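Long-range contacts in alpha-galactosidase (PDB 6LCJ), which probably hydrolyses terminal alpha-galactosidic linkages and assembles as a hexamer: residues Gly26-Gly31 against Gly130-Leu135; Trp30-Arg35 against Leu123-Gly128; Phe45-Trp50 against Gly86-Ser91; Leu106-Leu111 against Ala145-Leu150; Gly112-Gly117 against Pro312-Glu317. One frame throughout, in Å; residues are numbered along the deposited sequence.

Contact 1: residues Gly26-Gly31 against Gly130-Leu135; sequences GVRLWG and GGAWFL
Strands 26-30 and 132-135 run antiparallel, 150° between their N-to-C directions, with Val27-Leu135 and Leu29-Trp133 as hydrogen-bonded pairs and Arg28-Phe134 and Trp30-Ala132 as non-hydrogen-bonded pairs between and beyond them. Two good bonds close the Val27 pair, whereas Trp133 N to Leu29 O is weak. Beyond the strand, Gly31 N still reaches Gly131 O at 3.0 Å. The indole of Trp133, its CG anti to the carbonyl carbon, then fastens the same loop: NE1 donates to Gly31 O over 2.9 Å with 177° at the hydrogen. That oxygen lies in the ring plane and NE1 in the carbonyl plane, so the bond helps to fix the ring's rotation. A leucine at Trp133 would remove the NE1 bond to Gly31 O and the flat ring, and would probably loosen the glycine loop that the bond holds. On the same face as Trp133, Val27 CG2 lies beside Leu135 CD2 at 3.7 Å. On the other, Ala132 CB sits 3.6 Å above the Trp30 ring plane, a CH-pi contact with the five-membered ring. Such pairing, with one face turned to a second antiparallel sheet, is characteristic of a beta-sandwich.

Contact 2: residues Trp30-Arg35 against Leu123-Gly128; sequences WGREVR and LGRYAG
The guanidinium of Arg32 has Tyr126 O over one face, 3.0 Å above its plane, with Gly128 O and Ala127 O at its edge. The other two guanidinium groups present their edges to a single carboxylate, that of Glu33, while the Tyr126 ring turns its edge to Gly31 O. This is an antiparallel strand pair, 33-35 with 123-126, within one sheet of the N-terminal beta-sandwich. Val34 and Gly124 form its hydrogen-bonded pair through two 2.9 Å bonds, Val34 N to Gly124 O and Gly124 N to Val34 O; Tyr126 N adds a straight bond to Arg32 O.

Arg32 NH2 donates to Ala127 O at 3.0 Å, and NE reaches Gly128 O only weakly, so the side chain ties up the loop after the strand. Glu33, extended with CG anti to the backbone N, divides its oxygens. OE1 is met from above the carboxylate plane by Arg125 NE at 3.2 Å, the two flat groups being 48° apart. OE2 is gripped side-on by NE and NH2 of Arg35. The second subunit packs on this network through its Gly257, and its Asp256 O accepts from Arg35 NH2, so the network lies at a hexamer interface. Leu123 CD1 lies against the Glu33-Arg35 ion pair, 3.4 Å from Arg35 NE, alongside the arginine chain.

Contact 3: residues Phe45-Trp50 against Gly86-Ser91; sequences FFRHGW and GAWWGS
Arg47 and Trp88 cross at about a right angle, guanidinium and indole planes 83° apart, with Arg47 CG 3.9 Å from Trp88 CE3. The arginine chain bends at chi2, and its NE donates to a water that in turn donates to Trp89 O; Asp78 forms the salt bridge at NH2. Phe45 comes obliquely to Trp88, with Phe45 CD2 3.8 Å from Trp88 CB. The edge of the phenyl ring is turned to Gly90 N. Strand 45-48 belongs to one sheet of the N-terminal beta-sandwich and strand 89-91 is an edge strand of the other, within this chain, and the two cross at 53°, without the regular register of a strand pair. At the crossing Ser91 N donates to His48 O over 2.6 Å, nearly along the C=O axis. The His48 ring, its CG anti to the backbone N, returns a bond from ND1 to Ser91 O at 3.0 Å, with that oxygen in the ring plane. Ser91 CB packs on Trp50 CA, and OG lies at the Trp50 ring edge, 3.6 Å from CD1; a water joins Ser91 OG to Trp50 O.

Contact 4: residues Leu106-Leu111 against Ala145-Leu150; sequences LGALDL and AAYARL
Tyr147 leaves helix 145-149 with its CB directed at strand 106-108, and CG stands anti to the backbone N (chi1 177°), which sends the ring straight at the strand. CD1 passes the tip of Leu109, and CE1 beyond it lies 3.8 Å from Leu109 CD2, a methyl at the ring's edge. The two side chains slide past each other in opposite directions. CE1 is also 3.5 Å from Gly107 C, while CZ comes to 3.6 Å from Gly107 CA, which lies over one face of the ring. Glycine at this position lets the aromatic ring rest directly on the backbone, since a beta carbon would point into CZ. At the tip, OH donates to Ala108 O over 2.5 Å, in the carbonyl plane and on a lone pair, with a C=O...donor angle of 133°. The buried hydroxyl is thereby satisfied by the last residue of the strand. Leu109 CD2 serves a second neighbour as well, meeting Leu150 CB at 3.7 Å. Phe134, on the adjoining strand, packs on both Tyr147 and Leu150 and extends the apolar patch. The arrangement is that of a helix packed on the outer face of a beta-sandwich: helix 140-149, which follows the last sandwich strand and precedes the first strand of the parallel barrel, is joined to the seven-stranded sheet by Tyr147 and the Leu109-Leu150 contact.

Contact 5: residues Gly112-Gly117 against Pro312-Glu317; sequences GARVLG and PGAEGE
Charge pairing dominates one side of the contact. Arg114, extended from CG to NE, meets Glu315 end-on, NH2 to OE1 at 2.8 Å on the syn lone pair and NH1 to OE2 at 3.1 Å, with the flat groups 47° apart. Its NE pairs with Asp79, whose OD2 also accepts from Ala314 N, so this guanidinium is paired with two carboxylates. A backbone-to-side-chain hydrogen bond holds the other side: Gly112 N donates to Glu317 OE1 over 2.7 Å, approaching from above the carboxylate plane. The second oxygen, OE2, accepts a hydrogen bond from a water that also donates to Ala113 O, and another from Trp50 NE1. Van der Waals contact joins the two, Ala314 CB lying 3.6 Å above the centre of one guanidinium face. A methionine at Arg114 would lose both salt bridges and would probably leave the Glu315 and Asp79 carboxylates poorly compensated, disturbing the 312-317 turn. Within that turn Gly316 N bonds to Gly313 O. Segment 312-317 follows barrel strand 298-303, so this is a domain junction, joining the N-terminal beta-sandwich to the C-terminal end of the TIM-barrel strands, the side where such barrels carry their active sites.

Contacts 1 and 2 leave the same stretch of chain for different sheets, and their centres lie only about 9 Å apart; between them Trp133 CH2 packs on Gly124 CA at 3.3 Å. Contact 4 continues the sheet of contact 1 through Phe134 N and Gly107 O, while contact 5 continues that of contact 2 through Leu123 O and Leu116 N. Contact 3 bridges the two sheets and meets contact 5, about 10 Å away between centres, at Gly90 N and Val115 O. Contacts 1 and 3 lie about 18 Å apart between centres. No ligand is bound; contact 5 reaches a loop at the C-terminal end of the barrel strands, where such barrels usually carry their active sites.

Contact 1: residues Gly26-Gly31 against Gly130-Leu135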
# COMPACT_ATOMS: atom_id res chain seq x y z
N GLY E 26 39.22 -29.81 -17.71
CA GLY E 26 38.37 -28.82 -18.35
C GLY E 26 39.18 -27.65 -18.86
O GLY E 26 40.21 -27.83 -19.52
N VAL E 27 38.73 -26.43 -18.55
CA VAL E 27 39.37 -25.22 -19.03
C VAL E 27 39.39 -24.20 -17.90
O VAL E 27 38.72 -24.34 -16.88
CB VAL E 27 38.67 -24.62 -20.27
CG1 VAL E 27 38.87 -25.50 -21.49
CG2 VAL E 27 37.18 -24.40 -19.97
N ARG E 28 40.15 -23.13 -18.12
CA ARG E 28 40.26 -22.04 -17.17
C ARG E 28 39.86 -20.75 -17.88
O ARG E 28 40.42 -20.41 -18.93
CB ARG E 28 41.68 -21.94 -16.62
CG ARG E 28 41.82 -20.91 -15.54
CD ARG E 28 43.25 -20.84 -15.04
NE ARG E 28 43.70 -22.10 -14.46
CZ ARG E 28 44.15 -22.20 -13.22
NH1 ARG E 28 44.20 -21.11 -12.44
NH2 ARG E 28 44.55 -23.39 -12.75
N LEU E 29 38.89 -20.05 -17.30
CA LEU E 29 38.40 -18.79 -17.82
C LEU E 29 38.99 -17.64 -17.01
O LEU E 29 39.46 -17.84 -15.89
CB LEU E 29 36.87 -18.74 -17.76
CG LEU E 29 36.15 -19.98 -18.30
CD1 LEU E 29 34.65 -19.80 -18.24
CD2 LEU E 29 36.61 -20.30 -19.73
N TRP E 30 38.96 -16.45 -17.59
CA TRP E 30 39.27 -15.24 -16.84
C TRP E 30 38.17 -14.20 -17.01
O TRP E 30 37.62 -14.06 -18.11
CB TRP E 30 40.59 -14.63 -17.26
CG TRP E 30 41.60 -14.90 -16.25
CD1 TRP E 30 41.84 -14.17 -15.11
CD2 TRP E 30 42.49 -16.01 -16.22
NE1 TRP E 30 42.86 -14.77 -14.38
CE2 TRP E 30 43.27 -15.90 -15.05
CE3 TRP E 30 42.72 -17.09 -17.09
CZ2 TRP E 30 44.26 -16.82 -14.73
CZ3 TRP E 30 43.70 -18.00 -16.77
CH2 TRP E 30 44.46 -17.86 -15.60
N GLY E 31 37.86 -13.49 -15.93
CA GLY E 31 36.93 -12.39 -16.04
C GLY E 31 36.14 -12.09 -14.79
O GLY E 31 35.70 -13.00 -14.08
N GLY E 130 38.44 -9.02 -10.24
CA GLY E 130 38.22 -10.19 -11.09
C GLY E 130 38.98 -11.43 -10.68
O GLY E 130 39.56 -11.50 -9.59
N GLY E 131 39.00 -12.44 -11.54
CA GLY E 131 39.71 -13.65 -11.20
C GLY E 131 39.47 -14.74 -12.21
O GLY E 131 38.85 -14.52 -13.26
N ALA E 132 39.98 -15.92 -11.88
CA ALA E 132 39.94 -17.08 -12.74
C ALA E 132 38.78 -17.98 -12.37
O ALA E 132 38.16 -17.84 -11.31
CB ALA E 132 41.26 -17.86 -12.67
N TRP E 133 38.52 -18.96 -13.24
CA TRP E 133 37.39 -19.85 -13.12
C TRP E 133 37.79 -21.21 -13.66
O TRP E 133 38.56 -21.31 -14.60
CB TRP E 133 36.17 -19.38 -13.92
CG TRP E 133 35.65 -18.05 -13.53
CD1 TRP E 133 36.05 -16.85 -14.03
CD2 TRP E 133 34.61 -17.78 -12.58
NE1 TRP E 133 35.33 -15.84 -13.43
CE2 TRP E 133 34.44 -16.39 -12.54
CE3 TRP E 133 33.82 -18.58 -11.76
CZ2 TRP E 133 33.50 -15.77 -11.71
CZ3 TRP E 133 32.89 -17.96 -10.92
CH2 TRP E 133 32.74 -16.57 -10.91
N PHE E 134 37.23 -22.25 -13.05
CA PHE E 134 37.32 -23.59 -13.59
C PHE E 134 35.98 -23.90 -14.24
O PHE E 134 34.93 -23.64 -13.65
CB PHE E 134 37.63 -24.62 -12.50
CG PHE E 134 37.76 -26.02 -13.03
CD1 PHE E 134 38.71 -26.30 -14.00
CD2 PHE E 134 36.94 -27.03 -12.58
CE1 PHE E 134 38.84 -27.58 -14.51
CE2 PHE E 134 37.06 -28.31 -13.09
CZ PHE E 134 38.02 -28.59 -14.06
N LEU E 135 36.02 -24.41 -15.47
CA LEU E 135 34.81 -24.80 -16.17
C LEU E 135 34.99 -26.20 -16.71
O LEU E 135 36.02 -26.51 -17.32
CB LEU E 135 34.47 -23.83 -17.31
CG LEU E 135 33.46 -24.33 -18.34
CD1 LEU E 135 32.06 -24.28 -17.78
CD2 LEU E 135 33.56 -23.55 -19.64

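Contact 2: residues Trp30-Arg35 against Leu123-Gly128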
# COMPACT_ATOMS: atom_id res chain seq x y z
N TRP E 30 38.96 -16.45 -17.59
CA TRP E 30 39.27 -15.24 -16.84
C TRP E 30 38.17 -14.20 -17.01
O TRP E 30 37.62 -14.06 -18.11
CB TRP E 30 40.59 -14.63 -17.26
CG TRP E 30 41.60 -14.90 -16.25
CD1 TRP E 30 41.84 -14.17 -15.11
CD2 TRP E 30 42.49 -16.01 -16.22
NE1 TRP E 30 42.86 -14.77 -14.38
CE2 TRP E 30 43.27 -15.90 -15.05
CE3 TRP E 30 42.72 -17.09 -17.09
CZ2 TRP E 30 44.26 -16.82 -14.73
CZ3 TRP E 30 43.70 -18.00 -16.77
CH2 TRP E 30 44.46 -17.86 -15.60
N GLY E 31 37.86 -13.49 -15.93
CA GLY E 31 36.93 -12.39 -16.04
C GLY E 31 36.14 -12.09 -14.79
O GLY E 31 35.70 -13.00 -14.08
N ARG E 32 35.94 -10.80 -14.52
CA ARG E 32 35.07 -10.41 -13.42
C ARG E 32 33.69 -11.04 -13.57
O ARG E 32 33.09 -11.48 -12.59
CB ARG E 32 34.97 -8.89 -13.34
CG ARG E 32 34.77 -8.36 -11.92
CD ARG E 32 34.00 -7.05 -11.91
NE ARG E 32 33.42 -6.75 -10.59
CZ ARG E 32 32.13 -6.50 -10.38
NH1 ARG E 32 31.27 -6.52 -11.39
NH2 ARG E 32 31.68 -6.24 -9.16
N GLU E 33 33.18 -11.10 -14.79
CA GLU E 33 31.92 -11.78 -15.06
C GLU E 33 32.09 -12.73 -16.22
O GLU E 33 32.70 -12.37 -17.24
CB GLU E 33 30.78 -10.80 -15.35
CG GLU E 33 29.44 -11.50 -15.33
CD GLU E 33 28.27 -10.57 -15.54
OE1 GLU E 33 28.23 -9.49 -14.90
OE2 GLU E 33 27.40 -10.93 -16.36
N VAL E 34 31.58 -13.95 -16.08
CA VAL E 34 31.65 -14.95 -17.13
C VAL E 34 30.26 -15.56 -17.30
O VAL E 34 29.49 -15.66 -16.35
CB VAL E 34 32.71 -16.04 -16.86
CG1 VAL E 34 34.10 -15.42 -16.74
CG2 VAL E 34 32.37 -16.84 -15.61
N ARG E 35 29.95 -15.94 -18.53
CA ARG E 35 28.65 -16.50 -18.86
C ARG E 35 28.88 -17.80 -19.61
O ARG E 35 29.60 -17.81 -20.61
CB ARG E 35 27.82 -15.53 -19.70
CG ARG E 35 27.58 -14.21 -19.00
CD ARG E 35 26.33 -13.53 -19.50
NE ARG E 35 26.06 -12.34 -18.71
CZ ARG E 35 25.18 -11.40 -19.04
NH1 ARG E 35 24.48 -11.52 -20.16
NH2 ARG E 35 25.00 -10.36 -18.24
N LEU E 123 26.09 -18.00 -14.61
CA LEU E 123 26.75 -16.69 -14.62
C LEU E 123 27.60 -16.55 -13.37
O LEU E 123 27.08 -16.58 -12.25
CB LEU E 123 25.71 -15.57 -14.72
CG LEU E 123 26.23 -14.15 -14.98
CD1 LEU E 123 25.14 -13.28 -15.59
CD2 LEU E 123 26.70 -13.52 -13.68
N GLY E 124 28.91 -16.38 -13.56
CA GLY E 124 29.83 -16.15 -12.46
C GLY E 124 30.21 -14.69 -12.38
O GLY E 124 30.53 -14.06 -13.39
N ARG E 125 30.17 -14.15 -11.16
CA ARG E 125 30.42 -12.74 -10.93
C ARG E 125 31.29 -12.56 -9.69
O ARG E 125 30.86 -12.90 -8.59
CB ARG E 125 29.11 -11.96 -10.79
CG ARG E 125 29.31 -10.45 -10.64
CD ARG E 125 28.00 -9.71 -10.60
NE ARG E 125 27.29 -9.85 -11.86
CZ ARG E 125 25.99 -9.64 -11.99
NH1 ARG E 125 25.26 -9.29 -10.94
NH2 ARG E 125 25.42 -9.78 -13.18
N TYR E 126 32.49 -12.03 -9.88
CA TYR E 126 33.34 -11.65 -8.76
C TYR E 126 32.84 -10.34 -8.16
O TYR E 126 32.47 -9.42 -8.88
CB TYR E 126 34.79 -11.51 -9.21
CG TYR E 126 35.59 -12.81 -9.20
CD1 TYR E 126 36.09 -13.33 -8.01
CD2 TYR E 126 35.83 -13.51 -10.37
CE1 TYR E 126 36.82 -14.53 -8.00
CE2 TYR E 126 36.54 -14.69 -10.37
CZ TYR E 126 37.03 -15.20 -9.18
OH TYR E 126 37.75 -16.37 -9.20
N ALA E 127 32.81 -10.28 -6.83
CA ALA E 127 32.29 -9.08 -6.16
C ALA E 127 33.32 -7.95 -6.17
O ALA E 127 33.01 -6.81 -6.55
CB ALA E 127 31.87 -9.42 -4.73
N GLY E 128 34.55 -8.24 -5.75
CA GLY E 128 35.61 -7.26 -5.85
C GLY E 128 36.39 -7.36 -7.14
O GLY E 128 35.83 -7.27 -8.24

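Contact 3: residues Phe45-Trp50 against Gly86-Ser91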
# COMPACT_ATOMS: atom_id res chain seq x y z
N PHE E 45 20.08 -27.02 -10.71
CA PHE E 45 21.15 -26.08 -10.42
C PHE E 45 21.79 -26.46 -9.10
O PHE E 45 21.08 -26.70 -8.11
CB PHE E 45 20.63 -24.63 -10.38
CG PHE E 45 21.62 -23.62 -9.78
CD1 PHE E 45 22.88 -23.43 -10.34
CD2 PHE E 45 21.27 -22.83 -8.68
CE1 PHE E 45 23.78 -22.50 -9.81
CE2 PHE E 45 22.16 -21.89 -8.15
CZ PHE E 45 23.41 -21.72 -8.71
N PHE E 46 23.12 -26.55 -9.07
CA PHE E 46 23.81 -26.81 -7.82
C PHE E 46 23.95 -25.50 -7.04
O PHE E 46 24.69 -24.58 -7.44
CB PHE E 46 25.17 -27.45 -8.04
CG PHE E 46 25.92 -27.69 -6.76
CD1 PHE E 46 25.43 -28.57 -5.82
CD2 PHE E 46 27.09 -26.99 -6.48
CE1 PHE E 46 26.11 -28.78 -4.62
CE2 PHE E 46 27.77 -27.21 -5.30
CZ PHE E 46 27.28 -28.10 -4.37
N ARG E 47 23.25 -25.42 -5.93
CA ARG E 47 23.18 -24.21 -5.13
C ARG E 47 24.15 -24.39 -3.97
O ARG E 47 23.84 -25.09 -3.00
CB ARG E 47 21.74 -23.99 -4.67
CG ARG E 47 21.48 -22.61 -4.10
CD ARG E 47 21.69 -22.57 -2.59
NE ARG E 47 21.42 -21.24 -2.08
CZ ARG E 47 21.71 -20.84 -0.84
NH1 ARG E 47 22.27 -21.68 0.01
NH2 ARG E 47 21.42 -19.60 -0.46
N HIS E 48 25.32 -23.78 -4.07
CA HIS E 48 26.33 -23.86 -3.01
C HIS E 48 26.22 -22.66 -2.06
O HIS E 48 26.55 -21.53 -2.43
CB HIS E 48 27.73 -23.95 -3.58
CG HIS E 48 28.74 -24.22 -2.51
ND1 HIS E 48 29.70 -23.31 -2.14
CD2 HIS E 48 28.87 -25.27 -1.67
CE1 HIS E 48 30.40 -23.80 -1.13
NE2 HIS E 48 29.92 -25.00 -0.83
N GLY E 49 25.81 -22.92 -0.82
CA GLY E 49 25.73 -21.86 0.17
C GLY E 49 27.10 -21.36 0.63
O GLY E 49 28.14 -21.98 0.40
N TRP E 50 27.06 -20.22 1.31
CA TRP E 50 28.28 -19.47 1.59
C TRP E 50 29.14 -20.13 2.67
O TRP E 50 30.36 -20.22 2.52
CB TRP E 50 27.93 -18.06 2.03
CG TRP E 50 29.11 -17.16 2.22
CD1 TRP E 50 30.22 -17.07 1.44
CD2 TRP E 50 29.28 -16.20 3.27
NE1 TRP E 50 31.07 -16.12 1.93
CE2 TRP E 50 30.51 -15.56 3.05
CE3 TRP E 50 28.49 -15.81 4.37
CZ2 TRP E 50 30.99 -14.56 3.89
CZ3 TRP E 50 28.96 -14.81 5.20
CH2 TRP E 50 30.20 -14.19 4.96
N GLY E 86 15.95 -12.62 -5.75
CA GLY E 86 14.86 -13.39 -6.33
C GLY E 86 15.30 -14.51 -7.25
O GLY E 86 14.52 -15.44 -7.49
N ALA E 87 16.51 -14.43 -7.78
CA ALA E 87 17.06 -15.49 -8.61
C ALA E 87 17.91 -16.42 -7.74
O ALA E 87 18.07 -16.21 -6.54
CB ALA E 87 17.85 -14.90 -9.77
N TRP E 88 18.43 -17.48 -8.34
CA TRP E 88 19.17 -18.50 -7.61
C TRP E 88 20.66 -18.19 -7.69
O TRP E 88 21.28 -18.37 -8.74
CB TRP E 88 18.88 -19.88 -8.19
CG TRP E 88 17.57 -20.48 -7.76
CD1 TRP E 88 16.44 -20.59 -8.51
CD2 TRP E 88 17.28 -21.08 -6.49
NE1 TRP E 88 15.46 -21.21 -7.78
CE2 TRP E 88 15.95 -21.53 -6.54
CE3 TRP E 88 18.01 -21.28 -5.32
CZ2 TRP E 88 15.33 -22.16 -5.47
CZ3 TRP E 88 17.40 -21.91 -4.25
CH2 TRP E 88 16.07 -22.34 -4.34
N TRP E 89 21.23 -17.75 -6.57
CA TRP E 89 22.65 -17.43 -6.47
C TRP E 89 23.34 -18.39 -5.51
O TRP E 89 22.83 -18.67 -4.43
CB TRP E 89 22.85 -16.00 -5.96
CG TRP E 89 22.71 -14.91 -6.96
CD1 TRP E 89 21.61 -14.15 -7.18
CD2 TRP E 89 23.72 -14.43 -7.87
NE1 TRP E 89 21.86 -13.22 -8.17
CE2 TRP E 89 23.15 -13.37 -8.61
CE3 TRP E 89 25.04 -14.80 -8.13
CZ2 TRP E 89 23.84 -12.69 -9.58
CZ3 TRP E 89 25.74 -14.11 -9.11
CH2 TRP E 89 25.14 -13.06 -9.82
N GLY E 90 24.51 -18.90 -5.91
CA GLY E 90 25.34 -19.69 -5.03
C GLY E 90 26.68 -19.01 -4.80
O GLY E 90 27.03 -18.03 -5.48
N SER E 91 27.44 -19.54 -3.85
CA SER E 91 28.74 -18.99 -3.51
C SER E 91 29.86 -19.79 -4.16
O SER E 91 29.94 -21.02 -4.00
CB SER E 91 28.96 -18.97 -2.00
OG SER E 91 30.35 -18.83 -1.72
O HOH W 1 20.42 -19.13 -3.46
O HOH W 2 32.00 -20.72 0.03

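Contact 4: residues Leu106-Leu111 against Ala145-Leu150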
# COMPACT_ATOMS: atom_id res chain seq x y z
N LEU E 106 30.88 -24.52 -13.06
CA LEU E 106 31.60 -23.26 -13.12
C LEU E 106 32.01 -22.90 -11.69
O LEU E 106 31.14 -22.62 -10.86
CB LEU E 106 30.74 -22.16 -13.73
CG LEU E 106 31.37 -20.77 -13.73
CD1 LEU E 106 32.42 -20.68 -14.86
CD2 LEU E 106 30.32 -19.66 -13.83
N GLY E 107 33.31 -22.88 -11.42
CA GLY E 107 33.80 -22.61 -10.08
C GLY E 107 34.92 -21.59 -9.99
O GLY E 107 35.89 -21.65 -10.74
N ALA E 108 34.80 -20.66 -9.05
CA ALA E 108 35.84 -19.65 -8.87
C ALA E 108 37.13 -20.26 -8.33
O ALA E 108 37.12 -21.14 -7.46
CB ALA E 108 35.35 -18.57 -7.91
N LEU E 109 38.25 -19.77 -8.83
CA LEU E 109 39.57 -20.13 -8.33
C LEU E 109 40.16 -19.07 -7.41
O LEU E 109 41.24 -19.28 -6.87
CB LEU E 109 40.52 -20.41 -9.50
CG LEU E 109 40.11 -21.63 -10.33
CD1 LEU E 109 41.11 -21.91 -11.43
CD2 LEU E 109 39.94 -22.85 -9.44
N ASP E 110 39.47 -17.94 -7.22
CA ASP E 110 39.85 -16.86 -6.31
C ASP E 110 38.70 -16.53 -5.37
O ASP E 110 37.59 -17.06 -5.49
CB ASP E 110 40.27 -15.60 -7.08
CG ASP E 110 41.48 -15.82 -7.97
OD1 ASP E 110 42.57 -16.15 -7.45
OD2 ASP E 110 41.35 -15.65 -9.21
N LEU E 111 38.96 -15.59 -4.47
CA LEU E 111 38.01 -15.16 -3.44
C LEU E 111 36.91 -14.26 -4.00
O LEU E 111 37.11 -13.51 -4.96
CB LEU E 111 38.73 -14.35 -2.36
CG LEU E 111 39.82 -15.02 -1.54
CD1 LEU E 111 40.74 -13.96 -0.94
CD2 LEU E 111 39.18 -15.87 -0.45
N ALA E 145 35.51 -33.27 -8.42
CA ALA E 145 36.86 -33.66 -8.00
C ALA E 145 37.93 -32.89 -8.77
O ALA E 145 39.00 -32.60 -8.22
CB ALA E 145 37.04 -35.16 -8.18
N ALA E 146 37.67 -32.54 -10.03
CA ALA E 146 38.65 -31.79 -10.80
C ALA E 146 38.72 -30.34 -10.36
O ALA E 146 39.79 -29.73 -10.41
CB ALA E 146 38.35 -31.90 -12.29
N TYR E 147 37.59 -29.76 -9.94
CA TYR E 147 37.60 -28.42 -9.37
C TYR E 147 38.36 -28.39 -8.06
O TYR E 147 39.19 -27.50 -7.82
CB TYR E 147 36.15 -27.93 -9.19
CG TYR E 147 35.97 -26.56 -8.54
CD1 TYR E 147 36.71 -25.45 -8.95
CD2 TYR E 147 35.04 -26.38 -7.52
CE1 TYR E 147 36.52 -24.21 -8.36
CE2 TYR E 147 34.85 -25.14 -6.92
CZ TYR E 147 35.59 -24.06 -7.34
OH TYR E 147 35.39 -22.84 -6.74
N ALA E 148 38.12 -29.38 -7.19
CA ALA E 148 38.76 -29.38 -5.87
C ALA E 148 40.28 -29.40 -5.97
O ALA E 148 40.96 -28.80 -5.13
CB ALA E 148 38.26 -30.56 -5.04
N ARG E 149 40.84 -30.05 -7.00
CA ARG E 149 42.29 -30.11 -7.16
C ARG E 149 42.89 -28.74 -7.41
O ARG E 149 44.07 -28.51 -7.09
CB ARG E 149 42.68 -31.05 -8.29
CG ARG E 149 42.62 -32.51 -7.88
CD ARG E 149 42.62 -33.40 -9.08
NE ARG E 149 41.86 -34.61 -8.84
CZ ARG E 149 41.03 -35.15 -9.72
NH1 ARG E 149 40.85 -34.58 -10.91
NH2 ARG E 149 40.37 -36.27 -9.42
N LEU E 150 42.12 -27.82 -7.96
CA LEU E 150 42.62 -26.48 -8.25
C LEU E 150 42.45 -25.52 -7.08
O LEU E 150 42.76 -24.33 -7.22
CB LEU E 150 41.92 -25.95 -9.50
CG LEU E 150 42.25 -26.86 -10.68
CD1 LEU E 150 41.43 -26.49 -11.90
CD2 LEU E 150 43.74 -26.78 -10.99

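Contact 5: residues Gly112-Gly117 against Pro312-Glu317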
# COMPACT_ATOMS: atom_id res chain seq x y z
N GLY E 112 35.75 -14.31 -3.35
CA GLY E 112 34.76 -13.27 -3.52
C GLY E 112 33.82 -13.42 -4.69
O GLY E 112 33.31 -12.41 -5.19
N ALA E 113 33.57 -14.64 -5.14
CA ALA E 113 32.74 -14.89 -6.31
C ALA E 113 31.38 -15.49 -5.92
O ALA E 113 31.24 -16.18 -4.91
CB ALA E 113 33.45 -15.82 -7.29
N ARG E 114 30.38 -15.19 -6.75
CA ARG E 114 29.07 -15.82 -6.67
C ARG E 114 28.71 -16.35 -8.05
O ARG E 114 29.26 -15.92 -9.06
CB ARG E 114 28.02 -14.83 -6.19
CG ARG E 114 28.26 -14.28 -4.80
CD ARG E 114 27.16 -13.34 -4.48
NE ARG E 114 27.26 -12.67 -3.20
CZ ARG E 114 27.66 -11.41 -3.03
NH1 ARG E 114 28.04 -10.68 -4.08
NH2 ARG E 114 27.69 -10.89 -1.82
N VAL E 115 27.78 -17.31 -8.10
CA VAL E 115 27.41 -17.94 -9.36
C VAL E 115 25.89 -18.02 -9.45
O VAL E 115 25.24 -18.57 -8.55
CB VAL E 115 28.03 -19.34 -9.53
CG1 VAL E 115 27.49 -20.00 -10.78
CG2 VAL E 115 29.54 -19.23 -9.59
N LEU E 116 25.34 -17.47 -10.53
CA LEU E 116 23.90 -17.45 -10.78
C LEU E 116 23.55 -18.60 -11.72
O LEU E 116 24.23 -18.82 -12.73
CB LEU E 116 23.48 -16.11 -11.37
CG LEU E 116 22.09 -15.93 -11.98
CD1 LEU E 116 21.02 -15.89 -10.92
CD2 LEU E 116 22.08 -14.63 -12.75
N GLY E 117 22.51 -19.34 -11.37
CA GLY E 117 22.09 -20.45 -12.19
C GLY E 117 20.69 -20.24 -12.70
O GLY E 117 19.77 -20.03 -11.90
N PRO E 312 30.04 -8.30 4.60
CA PRO E 312 28.65 -8.72 4.36
C PRO E 312 28.49 -9.85 3.37
O PRO E 312 27.42 -9.98 2.79
CB PRO E 312 28.01 -7.44 3.80
CG PRO E 312 29.16 -6.65 3.19
CD PRO E 312 30.46 -7.31 3.60
N GLY E 313 29.51 -10.67 3.15
CA GLY E 313 29.36 -11.77 2.22
C GLY E 313 30.58 -11.88 1.34
O GLY E 313 31.70 -11.64 1.80
N ALA E 314 30.36 -12.21 0.06
CA ALA E 314 31.48 -12.37 -0.88
C ALA E 314 32.44 -11.19 -0.82
O ALA E 314 33.65 -11.37 -0.99
CB ALA E 314 30.96 -12.56 -2.30
N GLU E 315 31.92 -9.98 -0.57
CA GLU E 315 32.74 -8.77 -0.52
C GLU E 315 33.73 -8.78 0.64
O GLU E 315 34.74 -8.07 0.58
CB GLU E 315 31.85 -7.53 -0.41
CG GLU E 315 30.96 -7.29 -1.60
CD GLU E 315 29.69 -8.19 -1.64
OE1 GLU E 315 29.44 -8.96 -0.67
OE2 GLU E 315 28.95 -8.11 -2.66
N GLY E 316 33.46 -9.55 1.69
CA GLY E 316 34.32 -9.60 2.85
C GLY E 316 35.33 -10.72 2.85
O GLY E 316 36.08 -10.86 3.81
N GLU E 317 35.38 -11.51 1.78
CA GLU E 317 36.23 -12.69 1.82
C GLU E 317 37.71 -12.32 1.84
O GLU E 317 38.50 -12.97 2.54
CB GLU E 317 35.88 -13.61 0.64
CG GLU E 317 34.60 -14.39 0.86
CD GLU E 317 34.33 -15.45 -0.21
OE1 GLU E 317 35.17 -15.62 -1.12
OE2 GLU E 317 33.30 -16.14 -0.12
O HOH W 3 31.57 -16.26 -2.14